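Local coordinates for protein iron aquisition yersiniabactin synthesis enzyme, YbtT (Escherichia coli, PDB 6BA9) that probably acts as a type II thioesterase, hydrolysing thioesters in the nonribosomal peptide and polyketide pathway that makes the metallophore yersiniabactin, at residues A[49-54]-A[162-167]; A[136-141]-A[149-154]. The protein carries 1 engineered substitution. All coordinates share one frame; numbering follows the deposited sequence.

Interaction 1 (A[49-54]-A[162-167]); sequences PGRDRL and LPLLRA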
loop_
_atom_site.group_PDB
_atom_site.type_symbol
_atom_site.label_atom_id
_atom_site.label_comp_id
_atom_site.label_asym_id
_atom_site.label_seq_id
_atom_site.Cartn_x
_atom_site.Cartn_y
_atom_site.Cartn_z
ATOM N N PRO A 49 9.620 -4.071 7.697
ATOM C CA PRO A 49 10.532 -4.673 8.673
ATOM C C PRO A 49 9.783 -5.423 9.771
ATOM O O PRO A 49 8.683 -5.039 10.205
ATOM C CB PRO A 49 11.305 -3.462 9.209
ATOM C CG PRO A 49 11.348 -2.524 8.032
ATOM C CD PRO A 49 10.015 -2.694 7.354
ATOM N N GLY A 50 10.374 -6.550 10.171
ATOM C CA GLY A 50 9.876 -7.366 11.254
ATOM C C GLY A 50 9.317 -8.707 10.836
ATOM O O GLY A 50 8.899 -9.477 11.712
ATOM N N ARG A 51 9.246 -9.000 9.543
ATOM C CA ARG A 51 8.670 -10.249 9.075
ATOM C C ARG A 51 9.375 -10.671 7.799
ATOM O O ARG A 51 10.141 -9.904 7.201
ATOM C CB ARG A 51 7.171 -10.096 8.805
ATOM C CG ARG A 51 6.859 -9.216 7.587
ATOM C CD ARG A 51 5.646 -8.287 7.808
ATOM N NE ARG A 51 5.983 -7.174 8.701
ATOM C CZ ARG A 51 5.103 -6.323 9.218
ATOM N NH1 ARG A 51 3.798 -6.458 8.964
ATOM N NH2 ARG A 51 5.525 -5.359 10.013
ATOM N N ASP A 52 9.062 -11.882 7.351
ATOM C CA ASP A 52 9.609 -12.442 6.102
ATOM C C ASP A 52 11.136 -12.387 6.185
ATOM O O ASP A 52 11.685 -12.734 7.242
ATOM C CB ASP A 52 8.977 -11.778 4.890
ATOM C CG ASP A 52 7.479 -12.002 4.803
ATOM O OD1 ASP A 52 6.933 -12.964 5.392
ATOM O OD2 ASP A 52 6.816 -11.175 4.134
ATOM N N ARG A 53 11.844 -11.935 5.150
ATOM C CA ARG A 53 13.306 -11.897 5.197
ATOM C C ARG A 53 13.830 -10.839 6.155
ATOM O O ARG A 53 15.046 -10.777 6.376
ATOM C CB ARG A 53 13.867 -11.604 3.798
ATOM C CG ARG A 53 13.494 -12.648 2.788
ATOM C CD ARG A 53 13.897 -12.242 1.382
ATOM N NE ARG A 53 13.465 -13.250 0.421
ATOM C CZ ARG A 53 13.622 -13.162 -0.895
ATOM N NH1 ARG A 53 14.214 -12.101 -1.440
ATOM N NH2 ARG A 53 13.182 -14.146 -1.670
ATOM N N LEU A 54 12.955 -9.978 6.684
ATOM C CA LEU A 54 13.317 -8.898 7.588
ATOM C C LEU A 54 12.871 -9.179 9.016
ATOM O O LEU A 54 12.716 -8.255 9.821
ATOM C CB LEU A 54 12.729 -7.573 7.107
ATOM C CG LEU A 54 13.138 -7.162 5.686
ATOM C CD1 LEU A 54 12.570 -5.773 5.373
ATOM C CD2 LEU A 54 14.642 -7.183 5.441
ATOM N N LEU A 162 0.874 -9.922 17.639
ATOM C CA LEU A 162 0.398 -8.629 18.125
ATOM C C LEU A 162 1.462 -7.551 18.100
ATOM O O LEU A 162 1.127 -6.412 17.738
ATOM C CB LEU A 162 -0.241 -8.746 19.509
ATOM C CG LEU A 162 -1.620 -9.382 19.461
ATOM C CD1 LEU A 162 -2.136 -9.537 20.877
ATOM C CD2 LEU A 162 -2.619 -8.581 18.601
ATOM N N PRO A 163 2.722 -7.805 18.459
ATOM C CA PRO A 163 3.711 -6.726 18.335
ATOM C C PRO A 163 3.843 -6.219 16.904
ATOM O O PRO A 163 4.007 -5.015 16.677
ATOM C CB PRO A 163 4.999 -7.376 18.858
ATOM C CG PRO A 163 4.528 -8.406 19.793
ATOM C CD PRO A 163 3.268 -8.967 19.177
ATOM N N LEU A 164 3.759 -7.122 15.925
ATOM C CA LEU A 164 3.867 -6.743 14.520
ATOM C C LEU A 164 2.649 -5.954 14.074
ATOM O O LEU A 164 2.758 -4.867 13.476
ATOM C CB LEU A 164 3.956 -8.031 13.706
ATOM C CG LEU A 164 4.973 -8.254 12.607
ATOM C CD1 LEU A 164 6.340 -7.678 12.939
ATOM C CD2 LEU A 164 5.091 -9.766 12.379
ATOM N N LEU A 165 1.459 -6.498 14.338
ATOM C CA LEU A 165 0.232 -5.841 13.925
ATOM C C LEU A 165 0.034 -4.513 14.643
ATOM O O LEU A 165 -0.444 -3.548 14.037
ATOM C CB LEU A 165 -0.946 -6.763 14.222
ATOM C CG LEU A 165 -1.019 -8.029 13.379
ATOM C CD1 LEU A 165 -1.885 -9.101 14.045
ATOM C CD2 LEU A 165 -1.540 -7.670 12.030
ATOM N N ARG A 166 0.345 -4.459 15.945
ATOM C CA ARG A 166 0.197 -3.198 16.669
ATOM C C ARG A 166 1.169 -2.142 16.164
ATOM O O ARG A 166 0.813 -0.960 16.088
ATOM C CB ARG A 166 0.375 -3.415 18.167
ATOM C CG ARG A 166 -0.820 -4.075 18.825
ATOM C CD ARG A 166 -0.634 -4.021 20.336
ATOM N NE ARG A 166 -1.777 -4.565 21.064
ATOM C CZ ARG A 166 -2.875 -3.881 21.372
ATOM N NH1 ARG A 166 -3.041 -2.632 21.016
ATOM N NH2 ARG A 166 -3.835 -4.476 22.054
ATOM N N ALA A 167 2.387 -2.538 15.778
ATOM C CA ALA A 167 3.313 -1.575 15.185
ATOM C C ALA A 167 2.750 -1.016 13.881
ATOM O O ALA A 167 2.726 0.200 13.664
ATOM C CB ALA A 167 4.675 -2.227 14.954
#

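Interaction 2 (A[136-141]-A[149-154]); sequences DFIAEL and PELREN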
loop_
_atom_site.group_PDB
_atom_site.type_symbol
_atom_site.label_atom_id
_atom_site.label_comp_id
_atom_site.label_asym_id
_atom_site.label_seq_id
_atom_site.Cartn_x
_atom_site.Cartn_y
_atom_site.Cartn_z
ATOM N N ASP A 136 -9.959 -6.865 22.143
ATOM C CA ASP A 136 -10.737 -5.973 21.289
ATOM C C ASP A 136 -9.999 -5.696 19.986
ATOM O O ASP A 136 -10.625 -5.604 18.919
ATOM C CB ASP A 136 -11.061 -4.664 22.008
ATOM C CG ASP A 136 -12.078 -4.836 23.106
ATOM O OD1 ASP A 136 -12.668 -5.926 23.188
ATOM O OD2 ASP A 136 -12.281 -3.877 23.876
ATOM N N PHE A 137 -8.670 -5.541 20.064
ATOM C CA PHE A 137 -7.840 -5.380 18.866
ATOM C C PHE A 137 -8.038 -6.554 17.911
ATOM O O PHE A 137 -8.302 -6.363 16.712
ATOM C CB PHE A 137 -6.372 -5.266 19.305
ATOM C CG PHE A 137 -5.402 -4.912 18.183
ATOM C CD1 PHE A 137 -4.952 -3.617 18.007
ATOM C CD2 PHE A 137 -4.911 -5.897 17.344
ATOM C CE1 PHE A 137 -4.050 -3.300 16.978
ATOM C CE2 PHE A 137 -4.017 -5.589 16.333
ATOM C CZ PHE A 137 -3.582 -4.291 16.159
ATOM N N ILE A 138 -7.969 -7.777 18.436
ATOM C CA ILE A 138 -8.147 -8.973 17.617
ATOM C C ILE A 138 -9.550 -9.037 17.030
ATOM O O ILE A 138 -9.722 -9.388 15.861
ATOM C CB ILE A 138 -7.802 -10.228 18.431
ATOM C CG1 ILE A 138 -6.281 -10.251 18.640
ATOM C CG2 ILE A 138 -8.285 -11.464 17.727
ATOM C CD1 ILE A 138 -5.792 -11.324 19.590
ATOM N N ALA A 139 -10.569 -8.680 17.811
ATOM C CA ALA A 139 -11.928 -8.699 17.272
ATOM C C ALA A 139 -12.052 -7.755 16.086
ATOM O O ALA A 139 -12.670 -8.103 15.078
ATOM C CB ALA A 139 -12.942 -8.333 18.347
ATOM N N GLU A 140 -11.430 -6.575 16.170
ATOM C CA GLU A 140 -11.447 -5.657 15.032
ATOM C C GLU A 140 -10.728 -6.250 13.831
ATOM O O GLU A 140 -11.213 -6.138 12.700
ATOM C CB GLU A 140 -10.821 -4.306 15.406
ATOM C CG GLU A 140 -11.597 -3.510 16.464
ATOM C CD GLU A 140 -12.998 -3.149 16.023
ATOM O OE1 GLU A 140 -13.162 -2.627 14.905
ATOM O OE2 GLU A 140 -13.957 -3.412 16.784
ATOM N N LEU A 141 -9.566 -6.873 14.048
ATOM C CA LEU A 141 -8.832 -7.501 12.953
ATOM C C LEU A 141 -9.660 -8.575 12.271
ATOM O O LEU A 141 -9.667 -8.677 11.043
ATOM C CB LEU A 141 -7.549 -8.141 13.456
ATOM C CG LEU A 141 -6.373 -7.311 13.896
ATOM C CD1 LEU A 141 -5.334 -8.275 14.387
ATOM C CD2 LEU A 141 -5.861 -6.524 12.715
ATOM N N PRO A 149 -9.893 -16.348 13.846
ATOM C CA PRO A 149 -10.146 -16.426 15.297
ATOM C C PRO A 149 -9.228 -17.392 16.041
ATOM O O PRO A 149 -9.133 -17.294 17.265
ATOM C CB PRO A 149 -11.624 -16.843 15.394
ATOM C CG PRO A 149 -11.974 -17.368 14.072
ATOM C CD PRO A 149 -11.060 -16.773 13.048
ATOM N N GLU A 150 -8.531 -18.286 15.340
ATOM C CA GLU A 150 -7.517 -19.118 15.989
ATOM C C GLU A 150 -6.451 -18.288 16.700
ATOM O O GLU A 150 -5.845 -18.775 17.661
ATOM C CB GLU A 150 -6.861 -20.047 14.968
ATOM C CG GLU A 150 -7.827 -21.037 14.343
ATOM C CD GLU A 150 -8.314 -22.108 15.304
ATOM O OE1 GLU A 150 -7.724 -22.302 16.390
ATOM O OE2 GLU A 150 -9.309 -22.780 14.964
ATOM N N LEU A 151 -6.225 -17.045 16.272
ATOM C CA LEU A 151 -5.235 -16.204 16.947
ATOM C C LEU A 151 -5.541 -16.065 18.438
ATOM O O LEU A 151 -4.625 -16.076 19.267
ATOM C CB LEU A 151 -5.179 -14.843 16.256
ATOM C CG LEU A 151 -4.246 -13.790 16.859
ATOM C CD1 LEU A 151 -2.806 -14.277 16.805
ATOM C CD2 LEU A 151 -4.383 -12.495 16.121
ATOM N N ARG A 152 -6.829 -15.974 18.798
ATOM C CA ARG A 152 -7.240 -15.751 20.188
ATOM C C ARG A 152 -6.903 -16.903 21.117
ATOM O O ARG A 152 -6.798 -16.698 22.335
ATOM C CB ARG A 152 -8.764 -15.621 20.268
ATOM C CG ARG A 152 -9.328 -14.391 19.683
ATOM C CD ARG A 152 -10.781 -14.255 20.152
ATOM N NE ARG A 152 -11.575 -15.464 19.893
ATOM C CZ ARG A 152 -12.448 -15.600 18.894
ATOM N NH1 ARG A 152 -12.655 -14.606 18.025
ATOM N NH2 ARG A 152 -13.124 -16.742 18.761
ATOM N N GLU A 153 -6.830 -18.124 20.598
ATOM C CA GLU A 153 -6.723 -19.314 21.428
ATOM C C GLU A 153 -5.290 -19.714 21.695
ATOM O O GLU A 153 -5.057 -20.718 22.372
ATOM C CB GLU A 153 -7.449 -20.490 20.756
ATOM C CG GLU A 153 -8.964 -20.423 20.858
ATOM C CD GLU A 153 -9.429 -20.306 22.285
ATOM O OE1 GLU A 153 -9.037 -21.167 23.103
ATOM O OE2 GLU A 153 -10.146 -19.342 22.595
ATOM N N ASN A 154 -4.326 -18.963 21.179
ATOM C CA ASN A 154 -2.927 -19.354 21.263
ATOM C C ASN A 154 -2.137 -18.127 21.696
ATOM O O ASN A 154 -1.877 -17.230 20.887
ATOM C CB ASN A 154 -2.473 -19.881 19.916
ATOM C CG ASN A 154 -1.095 -20.462 19.964
ATOM O OD1 ASN A 154 -0.223 -19.973 20.692
ATOM N ND2 ASN A 154 -0.880 -21.520 19.189
#

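Interaction 1 (A[49-54]-A[162-167])
Arg51, whose guanidinium lies beneath the branched end of Leu164, donates from NH2 to the carbonyl O of Pro49 over 3.2 Å. The bond is nearly straight, with an N-H...O angle of 167°, and the acceptor sits at the guanidinium edge, close to its plane, although the donor is tilted out of the carbonyl plane of Pro49. NH1 of the same group forms a salt bridge with Asp168, one residue beyond 162-167 on the same helix, so the flat group is fixed from two directions. Its path there is folded: CG stands between the backbone N and the carbonyl carbon (chi1 70°), and further bends at chi2 and chi3 bring the charged end back toward Pro49.

Leu164 meets this group over one face. Its CG is 3.9 Å from Arg51 CZ and stands above the centre of the guanidinium, while CD1 leans past it to within 3.4 Å of Gly50 O. The other methyl, CD2, comes to 4.1 Å from Arg51 CB. Gly50 has no side chain, and its positive phi of 111° fits its place in a G1 beta bulge, in which Gly50 N and Arg51 O both bond the backbone of Leu54. The bare alpha carbon leaves room for the leucine methyl at this turn. Pro59 and Arg55 also touch the Leu164 side chain, placing it against the loop that follows strand 42-46.

The two segments meet by van der Waals packing, a leucine on a guanidinium face and against the Gly50 carbonyl, while NH2 finds Pro49 O at the edge and NH1 pairs with Asp168. Burial beside Leu164 would be expected to lower the local dielectric and strengthen the attraction to Asp168, joining the loop to helix 155-174 by charge as well as by packing.

Interaction 2 (A[136-141]-A[149-154])
Ile138 and Leu151 make the apolar part of the contact, and both are buried. Leu151 CD2 lies 3.9 Å from Ile138 CG1 and equally near Ile138 CD1, so a single leucine methyl rests against the extended end of the isoleucine, the two chains passing at a slant. The leucine CG is anti to its backbone N (chi1 177°), which carries the branch off the turn toward helix 134-144.

The second kind of contact is made by the aliphatic part of a charged residue. Arg152 CG comes to 3.7 Å from Ile138 CG2, the branch of the isoleucine not used by Leu151. Ile138 is thus shared between two consecutive residues, the CG1-CD1 arm going to Leu151 and the CG2 methyl to Arg152, and its CA stands 7.3 Å from that of Arg152. Further along, the arginine chain bends at chi3, and its guanidinium comes to lie with one face over Pro149 O, 4.0 Å above the plane.

Backbone bonds shape the partner segment. Arg152 N to Pro149 O (3.1 Å) and Glu153 N to Glu150 O each run from residue i+3 to residue i, so that consecutive tight turns form. Asn154 then stands as N-cap of the next helix, its OD1 accepting from Leu157 N.

Ile138 also touches Met158 on that helix. Such packing of helix 134-144 against the turn leading into helix 155-174 is consistent with the helical lid of alpha/beta-hydrolase thioesterases.

From the N terminus, the chain leaves strand 42-46 and enters the loop holding 49-54, then adds strands 84-89 and 112-116 to the central sheet before reaching helix 134-144. Interaction 2 closes a short loop there, with seven residues between its segments. The chain then runs into helix 155-174, whose 162-167 portion returns to 49-54 and closes interaction 1 around 107 residues. Interaction 2 is nested within interaction 1. Their centres are about 17 Å apart, yet they touch: Leu165 CD1 is 3.6 Å from Leu141 CD1. The inner contact packs helix 134-144 against the loop before helix 155-174, both between strands 112-116 and 190-195; the outer ties helix 155-174 to the loop after strand 42-46.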